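Local coordinates for uncharacterized protein (Nostoc punctiforme, PDB 2R3S) that is of unknown function but probably transfers methyl groups to hydroxyl groups of a small-molecule substrate, acting as a dimeric O-methyltransferase, at residues A[29-34]-A[57-62]; A[92-97]-A[145-150]; A[25-30]-A[96-101]; A[136-141]-A[201-206]. All blocks are in the same frame, centred on the assembly; numbering follows the deposited sequence.

Contact 1: A[29-34]-A[57-62]; sequences LNVFTA and RMLCDY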
loop_
_atom_site.group_PDB
_atom_site.type_symbol
_atom_site.label_atom_id
_atom_site.label_comp_id
_atom_site.label_asym_id
_atom_site.label_seq_id
_atom_site.Cartn_x
_atom_site.Cartn_y
_atom_site.Cartn_z
ATOM N N LEU A 29 -1.394 9.593 15.704
ATOM C CA LEU A 29 -0.586 9.916 16.878
ATOM C C LEU A 29 -0.124 11.367 16.906
ATOM O O LEU A 29 0.533 11.781 17.840
ATOM C CB LEU A 29 0.620 8.978 16.960
ATOM C CG LEU A 29 0.303 7.516 17.264
ATOM C CD1 LEU A 29 1.581 6.675 17.203
ATOM C CD2 LEU A 29 -0.359 7.406 18.614
ATOM N N ASN A 30 -0.482 12.145 15.891
ATOM C CA ASN A 30 -0.099 13.549 15.798
ATOM C C ASN A 30 1.410 13.780 15.689
ATOM O O ASN A 30 1.910 14.834 16.063
ATOM C CB ASN A 30 -0.681 14.347 16.959
ATOM C CG ASN A 30 -2.102 14.791 16.711
ATOM O OD1 ASN A 30 -2.749 14.363 15.753
ATOM N ND2 ASN A 30 -2.603 15.658 17.592
ATOM N N VAL A 31 2.130 12.827 15.111
ATOM C CA VAL A 31 3.577 12.919 15.092
ATOM C C VAL A 31 4.037 14.223 14.436
ATOM O O VAL A 31 4.931 14.892 14.938
ATOM C CB VAL A 31 4.224 11.734 14.365
ATOM C CG1 VAL A 31 5.709 11.947 14.296
ATOM C CG2 VAL A 31 3.873 10.388 15.060
ATOM N N PHE A 32 3.438 14.572 13.308
ATOM C CA PHE A 32 3.883 15.755 12.535
ATOM C C PHE A 32 3.621 17.071 13.264
ATOM O O PHE A 32 4.391 18.004 13.139
ATOM C CB PHE A 32 3.175 15.791 11.184
ATOM C CG PHE A 32 3.289 14.528 10.422
ATOM C CD1 PHE A 32 4.492 14.170 9.830
ATOM C CD2 PHE A 32 2.203 13.666 10.307
ATOM C CE1 PHE A 32 4.606 12.966 9.109
ATOM C CE2 PHE A 32 2.309 12.473 9.578
ATOM C CZ PHE A 32 3.507 12.136 8.977
ATOM N N THR A 33 2.499 17.137 13.987
ATOM C CA THR A 33 2.132 18.281 14.831
ATOM C C THR A 33 3.113 18.478 15.982
ATOM O O THR A 33 3.400 19.617 16.366
ATOM C CB THR A 33 0.698 18.100 15.373
ATOM O OG1 THR A 33 -0.206 17.977 14.258
ATOM C CG2 THR A 33 0.265 19.277 16.258
ATOM N N ALA A 34 3.621 17.371 16.521
ATOM C CA ALA A 34 4.627 17.398 17.597
ATOM C C ALA A 34 6.016 17.861 17.132
ATOM O O ALA A 34 6.750 18.526 17.893
ATOM C CB ALA A 34 4.713 16.014 18.273
ATOM N N ARG A 57 10.642 5.532 17.446
ATOM C CA ARG A 57 11.882 5.519 16.666
ATOM C C ARG A 57 11.727 4.716 15.391
ATOM O O ARG A 57 12.201 5.128 14.334
ATOM C CB ARG A 57 13.031 4.915 17.486
ATOM C CG ARG A 57 14.372 4.830 16.763
ATOM C CD ARG A 57 14.631 3.467 16.147
ATOM N NE ARG A 57 14.678 2.421 17.160
ATOM C CZ ARG A 57 14.818 1.125 16.910
ATOM N NH1 ARG A 57 14.925 0.675 15.668
ATOM N NH2 ARG A 57 14.855 0.267 17.919
HETATM N N MSE A 58 11.102 3.543 15.506
HETATM C CA MSE A 58 10.899 2.661 14.351
HETATM C C MSE A 58 9.941 3.292 13.339
HETATM O O MSE A 58 10.214 3.277 12.136
HETATM C CB MSE A 58 10.427 1.297 14.831
HETATM C CG MSE A 58 11.505 0.621 15.652
HETATM SE SE MSE A 58 10.898 -0.670 16.959
HETATM C CE MSE A 58 11.496 -2.303 16.029
ATOM N N LEU A 59 8.832 3.879 13.824
ATOM C CA LEU A 59 7.929 4.651 12.942
ATOM C C LEU A 59 8.633 5.824 12.227
ATOM O O LEU A 59 8.483 6.004 11.022
ATOM C CB LEU A 59 6.679 5.150 13.718
ATOM C CG LEU A 59 5.585 5.890 12.913
ATOM C CD1 LEU A 59 4.988 4.994 11.808
ATOM C CD2 LEU A 59 4.500 6.470 13.865
ATOM N N CYS A 60 9.363 6.643 12.971
ATOM C CA CYS A 60 9.977 7.848 12.396
ATOM C C CYS A 60 11.102 7.524 11.421
ATOM O O CYS A 60 11.208 8.171 10.400
ATOM C CB CYS A 60 10.485 8.777 13.494
ATOM S SG CYS A 60 9.129 9.581 14.436
ATOM N N ASP A 61 11.933 6.525 11.719
ATOM C CA ASP A 61 12.952 6.079 10.744
ATOM C C ASP A 61 12.284 5.654 9.436
ATOM O O ASP A 61 12.740 6.015 8.360
ATOM C CB ASP A 61 13.779 4.918 11.274
ATOM C CG ASP A 61 14.752 5.326 12.342
ATOM O OD1 ASP A 61 15.138 6.507 12.398
ATOM O OD2 ASP A 61 15.152 4.435 13.123
ATOM N N TYR A 62 11.175 4.933 9.537
ATOM C CA TYR A 62 10.411 4.522 8.363
ATOM C C TYR A 62 9.832 5.724 7.630
ATOM O O TYR A 62 9.907 5.804 6.412
ATOM C CB TYR A 62 9.298 3.551 8.784
ATOM C CG TYR A 62 8.564 2.874 7.647
ATOM C CD1 TYR A 62 7.442 3.454 7.079
ATOM C CD2 TYR A 62 8.998 1.662 7.138
ATOM C CE1 TYR A 62 6.766 2.829 6.039
ATOM C CE2 TYR A 62 8.334 1.034 6.099
ATOM C CZ TYR A 62 7.228 1.626 5.553
ATOM O OH TYR A 62 6.559 0.996 4.550
#
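Next along the helix from Cys60, whose sulfur packs against Val31, Asp61 presents OD1 to two groups, forming a salt bridge with Lys71 NZ and a hydrogen bond with Tyr76 OH. These bonds tie the far side of helix 53-65 to the strands 69-72 and 75-78, while the side facing residues 29-34 is apolar. Val31 works there as a fork. Its CG2 lies 4.1 Å from Leu59 CD2, and its CG1 lies 4.2 Å from Cys60 SG, so two successive residues of the helix are met by the two branches of one side chain. Leu59 extends CG opposite its own backbone N (chi1 -176°), which carries its branched end to segment 29-34, where CD2 meets both Val31 and Leu29, and its chain crosses that of Val31 at a slant. Leu29 adds a looser touch on the same methyl, with CD1 4.4 Å from Leu59 CD2. No hydrogen bond joins the two segments, and the spacing is that of ordinary van der Waals packing.

The turn that delivers Leu29 and Val31 is a Schellman motif. Asn30 takes a positive phi (63°), closing helix 17-28 and letting the next helix start at once. Asn30 OD1 accepts a bond from Arg88 NE. The contact thus joins the short helix 31-35 to helix 53-65 within the winged-helix-like dimerisation domain. Phe32 reaches back to helix 17-28 and strand 75-78, helix 42-49 packs against Ala34 and Cys60, and Val117 of the second subunit packs on Leu29.

Contact 2: A[92-97]-A[145-150]; sequences FYVGDA and SPMMAN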
loop_
_atom_site.group_PDB
_atom_site.type_symbol
_atom_site.label_atom_id
_atom_site.label_comp_id
_atom_site.label_asym_id
_atom_site.label_seq_id
_atom_site.Cartn_x
_atom_site.Cartn_y
_atom_site.Cartn_z
ATOM N N PHE A 92 -3.336 24.492 5.962
ATOM C CA PHE A 92 -3.487 23.567 4.806
ATOM C C PHE A 92 -3.478 22.087 5.192
ATOM O O PHE A 92 -3.386 21.202 4.338
ATOM C CB PHE A 92 -2.387 23.889 3.790
ATOM C CG PHE A 92 -2.415 25.311 3.358
ATOM C CD1 PHE A 92 -3.385 25.745 2.454
ATOM C CD2 PHE A 92 -1.555 26.245 3.920
ATOM C CE1 PHE A 92 -3.469 27.087 2.085
ATOM C CE2 PHE A 92 -1.630 27.586 3.558
ATOM C CZ PHE A 92 -2.595 28.011 2.647
ATOM N N TYR A 93 -3.624 21.826 6.479
ATOM C CA TYR A 93 -3.685 20.486 7.032
ATOM C C TYR A 93 -4.770 19.684 6.363
ATOM O O TYR A 93 -5.924 20.074 6.393
ATOM C CB TYR A 93 -3.947 20.550 8.533
ATOM C CG TYR A 93 -4.102 19.196 9.177
ATOM C CD1 TYR A 93 -3.005 18.400 9.397
ATOM C CD2 TYR A 93 -5.348 18.717 9.570
ATOM C CE1 TYR A 93 -3.119 17.168 9.948
ATOM C CE2 TYR A 93 -5.468 17.468 10.163
ATOM C CZ TYR A 93 -4.346 16.699 10.345
ATOM O OH TYR A 93 -4.406 15.454 10.919
ATOM N N VAL A 94 -4.394 18.549 5.778
ATOM C CA VAL A 94 -5.342 17.635 5.166
ATOM C C VAL A 94 -5.326 16.244 5.800
ATOM O O VAL A 94 -6.011 15.347 5.359
ATOM C CB VAL A 94 -5.084 17.504 3.658
ATOM C CG1 VAL A 94 -5.489 18.817 2.941
ATOM C CG2 VAL A 94 -3.653 17.134 3.407
ATOM N N GLY A 95 -4.589 16.076 6.874
ATOM C CA GLY A 95 -4.363 14.763 7.431
ATOM C C GLY A 95 -5.603 13.972 7.803
ATOM O O GLY A 95 -5.554 12.766 7.777
ATOM N N ASP A 96 -6.704 14.635 8.154
ATOM C CA ASP A 96 -7.896 13.901 8.556
ATOM C C ASP A 96 -8.694 13.362 7.382
ATOM O O ASP A 96 -9.717 12.708 7.587
ATOM C CB ASP A 96 -8.743 14.722 9.518
ATOM C CG ASP A 96 -8.017 14.982 10.873
ATOM O OD1 ASP A 96 -6.992 14.325 11.207
ATOM O OD2 ASP A 96 -8.477 15.867 11.599
ATOM N N ALA A 97 -8.208 13.575 6.156
ATOM C CA ALA A 97 -8.796 12.903 4.986
ATOM C C ALA A 97 -8.807 11.386 5.175
ATOM O O ALA A 97 -9.658 10.697 4.587
ATOM C CB ALA A 97 -8.058 13.294 3.659
ATOM N N SER A 145 -13.730 17.765 2.491
ATOM C CA SER A 145 -14.051 19.129 2.091
ATOM C C SER A 145 -12.860 20.113 1.991
ATOM O O SER A 145 -12.891 20.996 1.145
ATOM C CB SER A 145 -15.151 19.699 2.979
ATOM O OG SER A 145 -14.692 19.916 4.291
ATOM N N PRO A 146 -11.824 19.979 2.850
ATOM C CA PRO A 146 -10.631 20.843 2.721
ATOM C C PRO A 146 -9.980 20.893 1.332
ATOM O O PRO A 146 -9.673 21.974 0.846
ATOM C CB PRO A 146 -9.663 20.265 3.770
ATOM C CG PRO A 146 -10.588 19.665 4.809
ATOM C CD PRO A 146 -11.704 19.076 4.012
HETATM N N MSE A 147 -9.836 19.745 0.687
HETATM C CA MSE A 147 -9.288 19.686 -0.657
HETATM C C MSE A 147 -10.256 20.121 -1.738
HETATM O O MSE A 147 -9.840 20.255 -2.895
HETATM C CB MSE A 147 -8.811 18.275 -0.987
HETATM C CG MSE A 147 -7.678 17.822 -0.094
HETATM SE SE MSE A 147 -8.437 17.005 1.499
HETATM C CE MSE A 147 -9.075 15.392 0.521
HETATM N N MSE A 148 -11.538 20.289 -1.406
HETATM C CA MSE A 148 -12.542 20.625 -2.431
HETATM C C MSE A 148 -12.850 22.113 -2.432
HETATM O O MSE A 148 -13.509 22.620 -3.345
HETATM C CB MSE A 148 -13.833 19.818 -2.251
HETATM C CG MSE A 148 -13.691 18.329 -2.431
HETATM SE SE MSE A 148 -12.717 17.738 -4.059
HETATM C CE MSE A 148 -12.481 15.895 -3.469
ATOM N N ALA A 149 -12.337 22.818 -1.432
ATOM C CA ALA A 149 -12.574 24.252 -1.289
ATOM C C ALA A 149 -12.057 25.044 -2.494
ATOM O O ALA A 149 -12.773 25.867 -3.062
ATOM C CB ALA A 149 -11.950 24.753 0.002
ATOM N N ASN A 150 -10.820 24.779 -2.896
ATOM C CA ASN A 150 -10.202 25.516 -3.992
ATOM C C ASN A 150 -10.897 25.211 -5.320
ATOM O O ASN A 150 -11.281 26.131 -6.044
ATOM C CB ASN A 150 -8.684 25.242 -4.082
ATOM C CG ASN A 150 -8.022 26.009 -5.233
ATOM O OD1 ASN A 150 -8.083 27.240 -5.270
ATOM N ND2 ASN A 150 -7.432 25.285 -6.190
#
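Val94 and Met147 meet through a methyl and a selenium: Val94 CG1 lies 3.7 Å from Met147 SE, the residue being present as selenomethionine. The same methyl rests more loosely on the pyrrolidine ring beside it, 4.5 Å from Pro146 CB. Beyond the selenium, Met147 CE is 3.9 Å from Ala97 CB, so one flexible side chain spans two residues of the facing turn. It does so because the chain is bent twice, with chi2 at 88° and chi3 at 71°, which lays SE and CE along the apolar side of segment 92-97 instead of letting them run outward.

Behind these first contacts stands the turn itself. Ala97 N donates to Val94 O at 2.9 Å, which brings the two apolar side chains round to the same partner. Gly95 N sits over the centre of the Tyr93 ring, and the ring's hydroxyl donates to Asp96 OD1 at 2.8 Å, approaching well above the carboxylate plane. Arg88 forms a salt bridge to the same oxygen. Farther out, Phe85 and Val94 are joined by a backbone hydrogen bond, while Phe10 and Phe11 of the second subunit pack on Val94, Ala97 and Met147. A connection between helix 80-85 and helix 98-101 is thereby laid against the turn leading into helix 149-159, a pairing of linker, O-methyltransferase domain and partner subunit consistent with the intertwined dimers of small-molecule O-methyltransferases.

Contact 3: A[25-30]-A[96-101]; sequences AAVELN and DAIEFL
The carboxylate of Asp96 is the flat group that reaches Val27, its OD1 lying 4.2 Å from Val27 CG1 in a contact without a hydrogen bond. The polar needs of that oxygen are met elsewhere, by Tyr93 and Arg88, so the valine methyl merely borders a charged cluster. A second carboxylate, that of Glu28, takes no part across the contact with its oxygens; OE1 is hydrogen-bonded to Thr114 OG1 of the second subunit, and the aliphatic part of the side chain does the packing.

That packing centres on Ile98 CD1. The methyl lies 3.8 Å from Val27 CG1 and 4.0 Å from Val27 CB, and it also touches Glu28 CG at 4.3 Å, filling the angle between two consecutive residues of the helix. Ile98 carries CG1 between its backbone N and carbonyl carbon (chi1 65°), and a nearly extended chi2 then brings CD1 to the valine. The two side chains run antiparallel past each other, so that the isoleucine's terminal methyl meets the side of the valine. Within the segment that carries Ile98, Ala97 O accepts from both Phe100 N and Leu101 N, two backbone bonds on one carbonyl oxygen.

The last turn of helix 17-28 is thus set against helix 98-101 and the residues leading to it. Phe11 of the second subunit packs on Ala97 and Leu101, and Phe100 meets Phe140 of helix 136-143 edge-to-face.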
loop_
_atom_site.group_PDB
_atom_site.type_symbol
_atom_site.label_atom_id
_atom_site.label_comp_id
_atom_site.label_asym_id
_atom_site.label_seq_id
_atom_site.Cartn_x
_atom_site.Cartn_y
_atom_site.Cartn_z
ATOM N N ALA A 25 -0.781 5.609 11.289
ATOM C CA ALA A 25 -0.282 5.728 12.674
ATOM C C ALA A 25 0.293 7.103 12.969
ATOM O O ALA A 25 0.006 7.686 14.011
ATOM C CB ALA A 25 0.760 4.626 13.013
ATOM N N ALA A 26 1.097 7.627 12.048
ATOM C CA ALA A 26 1.686 8.960 12.219
ATOM C C ALA A 26 0.600 10.018 12.410
ATOM O O ALA A 26 0.704 10.869 13.285
ATOM C CB ALA A 26 2.635 9.328 11.017
ATOM N N VAL A 27 -0.455 9.958 11.612
ATOM C CA VAL A 27 -1.518 10.953 11.684
ATOM C C VAL A 27 -2.337 10.825 12.964
ATOM O O VAL A 27 -2.612 11.830 13.645
ATOM C CB VAL A 27 -2.454 10.901 10.440
ATOM C CG1 VAL A 27 -3.698 11.710 10.707
ATOM C CG2 VAL A 27 -1.721 11.435 9.210
ATOM N N GLU A 28 -2.735 9.595 13.274
ATOM C CA GLU A 28 -3.485 9.303 14.481
ATOM C C GLU A 28 -2.714 9.689 15.734
ATOM O O GLU A 28 -3.304 10.074 16.712
ATOM C CB GLU A 28 -3.829 7.821 14.568
ATOM C CG GLU A 28 -4.828 7.383 13.558
ATOM C CD GLU A 28 -5.207 5.928 13.662
ATOM O OE1 GLU A 28 -4.467 5.112 14.246
ATOM O OE2 GLU A 28 -6.236 5.603 13.084
ATOM N N LEU A 29 -1.394 9.593 15.704
ATOM C CA LEU A 29 -0.586 9.916 16.878
ATOM C C LEU A 29 -0.124 11.367 16.906
ATOM O O LEU A 29 0.533 11.781 17.840
ATOM C CB LEU A 29 0.620 8.978 16.960
ATOM C CG LEU A 29 0.303 7.516 17.264
ATOM C CD1 LEU A 29 1.581 6.675 17.203
ATOM C CD2 LEU A 29 -0.359 7.406 18.614
ATOM N N ASN A 30 -0.482 12.145 15.891
ATOM C CA ASN A 30 -0.099 13.549 15.798
ATOM C C ASN A 30 1.410 13.780 15.689
ATOM O O ASN A 30 1.910 14.834 16.063
ATOM C CB ASN A 30 -0.681 14.347 16.959
ATOM C CG ASN A 30 -2.102 14.791 16.711
ATOM O OD1 ASN A 30 -2.749 14.363 15.753
ATOM N ND2 ASN A 30 -2.603 15.658 17.592
ATOM N N ASP A 96 -6.704 14.635 8.154
ATOM C CA ASP A 96 -7.896 13.901 8.556
ATOM C C ASP A 96 -8.694 13.362 7.382
ATOM O O ASP A 96 -9.717 12.708 7.587
ATOM C CB ASP A 96 -8.743 14.722 9.518
ATOM C CG ASP A 96 -8.017 14.982 10.873
ATOM O OD1 ASP A 96 -6.992 14.325 11.207
ATOM O OD2 ASP A 96 -8.477 15.867 11.599
ATOM N N ALA A 97 -8.208 13.575 6.156
ATOM C CA ALA A 97 -8.796 12.903 4.986
ATOM C C ALA A 97 -8.807 11.386 5.175
ATOM O O ALA A 97 -9.658 10.697 4.587
ATOM C CB ALA A 97 -8.058 13.294 3.659
ATOM N N ILE A 98 -7.882 10.853 5.982
ATOM C CA ILE A 98 -7.838 9.401 6.227
ATOM C C ILE A 98 -9.140 8.874 6.859
ATOM O O ILE A 98 -9.419 7.680 6.798
ATOM C CB ILE A 98 -6.619 8.940 7.119
ATOM C CG1 ILE A 98 -6.713 9.502 8.553
ATOM C CG2 ILE A 98 -5.278 9.288 6.464
ATOM C CD1 ILE A 98 -5.737 8.761 9.586
ATOM N N GLU A 99 -9.934 9.745 7.466
ATOM C CA GLU A 99 -11.220 9.305 8.024
ATOM C C GLU A 99 -12.183 8.747 6.984
ATOM O O GLU A 99 -13.010 7.879 7.289
ATOM C CB GLU A 99 -11.867 10.433 8.817
ATOM C CG GLU A 99 -11.175 10.655 10.181
ATOM C CD GLU A 99 -11.705 11.893 10.928
ATOM O OE1 GLU A 99 -12.774 12.440 10.526
ATOM O OE2 GLU A 99 -11.031 12.325 11.908
ATOM N N PHE A 100 -12.070 9.255 5.761
ATOM C CA PHE A 100 -12.719 8.671 4.598
ATOM C C PHE A 100 -11.796 7.670 3.894
ATOM O O PHE A 100 -12.179 6.506 3.716
ATOM C CB PHE A 100 -13.174 9.764 3.614
ATOM C CG PHE A 100 -13.675 9.208 2.314
ATOM C CD1 PHE A 100 -14.952 8.672 2.220
ATOM C CD2 PHE A 100 -12.869 9.176 1.209
ATOM C CE1 PHE A 100 -15.399 8.115 1.043
ATOM C CE2 PHE A 100 -13.305 8.609 0.030
ATOM C CZ PHE A 100 -14.578 8.078 -0.054
ATOM N N LEU A 101 -10.579 8.110 3.517
ATOM C CA LEU A 101 -9.737 7.340 2.601
ATOM C C LEU A 101 -9.304 5.992 3.166
ATOM O O LEU A 101 -9.140 5.034 2.418
ATOM C CB LEU A 101 -8.526 8.149 2.142
ATOM C CG LEU A 101 -8.805 9.356 1.249
ATOM C CD1 LEU A 101 -7.516 10.134 1.119
ATOM C CD2 LEU A 101 -9.338 8.915 -0.129
#

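Contact 4: A[136-141]-A[201-206]; sequences VWVQFA and LEVAKE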
loop_
_atom_site.group_PDB
_atom_site.type_symbol
_atom_site.label_atom_id
_atom_site.label_comp_id
_atom_site.label_asym_id
_atom_site.label_seq_id
_atom_site.Cartn_x
_atom_site.Cartn_y
_atom_site.Cartn_z
ATOM N N VAL A 136 -20.637 6.219 4.599
ATOM C CA VAL A 136 -19.329 6.611 4.096
ATOM C C VAL A 136 -19.375 8.015 3.445
ATOM O O VAL A 136 -18.357 8.691 3.388
ATOM C CB VAL A 136 -18.700 5.523 3.170
ATOM C CG1 VAL A 136 -19.272 5.569 1.728
ATOM C CG2 VAL A 136 -17.178 5.627 3.202
ATOM N N TRP A 137 -20.557 8.460 3.032
ATOM C CA TRP A 137 -20.717 9.758 2.367
ATOM C C TRP A 137 -20.838 10.903 3.347
ATOM O O TRP A 137 -20.487 12.037 3.006
ATOM C CB TRP A 137 -21.841 9.711 1.312
ATOM C CG TRP A 137 -21.532 8.628 0.312
ATOM C CD1 TRP A 137 -22.292 7.521 0.038
ATOM C CD2 TRP A 137 -20.335 8.497 -0.495
ATOM N NE1 TRP A 137 -21.649 6.719 -0.873
ATOM C CE2 TRP A 137 -20.446 7.283 -1.208
ATOM C CE3 TRP A 137 -19.189 9.289 -0.686
ATOM C CZ2 TRP A 137 -19.458 6.842 -2.094
ATOM C CZ3 TRP A 137 -18.201 8.842 -1.569
ATOM C CH2 TRP A 137 -18.341 7.635 -2.250
ATOM N N VAL A 138 -21.229 10.602 4.591
ATOM C CA VAL A 138 -21.101 11.566 5.683
ATOM C C VAL A 138 -19.623 11.750 6.006
ATOM O O VAL A 138 -19.173 12.885 6.153
ATOM C CB VAL A 138 -21.932 11.155 6.922
ATOM C CG1 VAL A 138 -21.808 12.189 8.093
ATOM C CG2 VAL A 138 -23.380 10.965 6.514
ATOM N N GLN A 139 -18.870 10.652 6.084
ATOM C CA GLN A 139 -17.426 10.749 6.292
ATOM C C GLN A 139 -16.748 11.501 5.152
ATOM O O GLN A 139 -15.897 12.352 5.410
ATOM C CB GLN A 139 -16.766 9.377 6.492
ATOM C CG GLN A 139 -16.984 8.778 7.866
ATOM C CD GLN A 139 -16.659 9.757 8.981
ATOM O OE1 GLN A 139 -15.518 10.199 9.116
ATOM N NE2 GLN A 139 -17.680 10.130 9.760
ATOM N N PHE A 140 -17.132 11.220 3.901
ATOM C CA PHE A 140 -16.567 11.968 2.789
ATOM C C PHE A 140 -16.833 13.455 2.981
ATOM O O PHE A 140 -15.914 14.264 2.895
ATOM C CB PHE A 140 -17.124 11.522 1.446
ATOM C CG PHE A 140 -16.454 12.196 0.269
ATOM C CD1 PHE A 140 -16.820 13.471 -0.120
ATOM C CD2 PHE A 140 -15.446 11.564 -0.418
ATOM C CE1 PHE A 140 -16.198 14.102 -1.177
ATOM C CE2 PHE A 140 -14.807 12.180 -1.482
ATOM C CZ PHE A 140 -15.195 13.448 -1.872
ATOM N N ALA A 141 -18.099 13.808 3.222
ATOM C CA ALA A 141 -18.494 15.202 3.344
ATOM C C ALA A 141 -17.747 15.951 4.462
ATOM O O ALA A 141 -17.410 17.134 4.319
ATOM C CB ALA A 141 -20.019 15.327 3.538
ATOM N N LEU A 201 -26.633 16.027 3.645
ATOM C CA LEU A 201 -27.077 17.424 3.575
ATOM C C LEU A 201 -26.987 18.189 4.893
ATOM O O LEU A 201 -26.948 19.418 4.881
ATOM C CB LEU A 201 -28.506 17.508 3.047
ATOM C CG LEU A 201 -28.715 17.102 1.600
ATOM C CD1 LEU A 201 -30.203 16.901 1.346
ATOM C CD2 LEU A 201 -28.102 18.141 0.662
ATOM N N GLU A 202 -26.965 17.482 6.019
ATOM C CA GLU A 202 -26.709 18.142 7.293
ATOM C C GLU A 202 -25.345 18.822 7.268
ATOM O O GLU A 202 -25.213 19.951 7.745
ATOM C CB GLU A 202 -26.828 17.156 8.449
ATOM C CG GLU A 202 -28.270 16.707 8.709
ATOM C CD GLU A 202 -29.222 17.881 8.924
ATOM O OE1 GLU A 202 -28.863 18.846 9.646
ATOM O OE2 GLU A 202 -30.329 17.840 8.356
ATOM N N VAL A 203 -24.343 18.166 6.663
ATOM C CA VAL A 203 -23.008 18.776 6.505
ATOM C C VAL A 203 -23.051 20.007 5.574
ATOM O O VAL A 203 -22.519 21.084 5.908
ATOM C CB VAL A 203 -21.961 17.758 5.967
ATOM C CG1 VAL A 203 -20.553 18.416 5.904
ATOM C CG2 VAL A 203 -21.971 16.481 6.814
ATOM N N ALA A 204 -23.669 19.819 4.409
ATOM C CA ALA A 204 -23.857 20.878 3.408
ATOM C C ALA A 204 -24.528 22.106 3.994
ATOM O O ALA A 204 -24.113 23.250 3.736
ATOM C CB ALA A 204 -24.677 20.333 2.202
ATOM N N LYS A 205 -25.566 21.875 4.787
ATOM C CA LYS A 205 -26.291 22.975 5.435
ATOM C C LYS A 205 -25.393 23.698 6.398
ATOM O O LYS A 205 -25.358 24.923 6.430
ATOM C CB LYS A 205 -27.533 22.471 6.187
ATOM C CG LYS A 205 -28.810 22.504 5.370
ATOM C CD LYS A 205 -29.761 21.358 5.733
ATOM C CE LYS A 205 -30.376 21.497 7.106
ATOM N NZ LYS A 205 -30.924 20.172 7.558
ATOM N N GLU A 206 -24.669 22.923 7.194
ATOM C CA GLU A 206 -23.750 23.502 8.145
ATOM C C GLU A 206 -22.682 24.329 7.450
ATOM O O GLU A 206 -22.341 25.426 7.910
ATOM C CB GLU A 206 -23.128 22.386 8.992
ATOM C CG GLU A 206 -22.231 22.851 10.168
ATOM C CD GLU A 206 -22.857 23.951 11.051
ATOM O OE1 GLU A 206 -24.124 24.093 11.114
ATOM O OE2 GLU A 206 -22.039 24.679 11.674
#
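Ala141 and Val203 form the tight part of this helix-helix contact. The alanine CB is 3.9 Å from both Val203 CB and Val203 CG1, so the small side chain sits against the branch point of the valine and not merely at its tips. Val203 CG1 also lies 3.7 Å from Ala141 O, a van der Waals touch on the carbonyl. With chi1 at -176°, the valine holds CG1 opposite its backbone N, which sets that methyl against the alanine's CB and carbonyl oxygen, with CG2 also near CB. The absence of bulk at Ala141 lets the helices come close: the CA atoms of Ala141 and Val203 are 6.6 Å apart.

One turn earlier the fit is slacker. Val138 CG1 reaches Val203 CG2 at 4.5 Å, and Val138 finds further neighbours in Ser199 and Val200 of helix 198-211. On the outer side of that helix lie the exposed Glu202 and Lys205. Their salt bridge is doubtful, because the distance is unusually short and Glu202 was modelled in two conformers. Glu206, also off the interface, pairs with Arg209.

Helix 198-211 follows strand 191-196 and leads to strand 217-221 of the seven-stranded Rossmann-like sheet; Leu201 and Ala204 pack on that last strand while Val203 faces helix 136-143. With no hydrogen bond or charge pair across it, the interface rests on close fit and apolar packing, only partly buried, and its polar chemistry is left to the margins.

How the contacts relate
None of the four contacts has a hydrogen bond or salt bridge between its segments, yet they differ in setting. Contact 1 is the most buried and lies wholly within the dimerisation domain; contact 4 belongs to the O-methyltransferase domain and alone is untouched by the second subunit. Contacts 2 and 3 lie between them, sharing Asp96 and Ala97, with charged groups at their borders. Contacts 1 and 3 share Leu29 and Asn30, at the turn joining helix 17-28 to helix 31-35. Residues of contacts 2 and 3 both pack on Phe140 of contact 4, completing a chain of packing from one domain to the other. Contacts 1 and 4, about 30 Å apart between centres, do not touch.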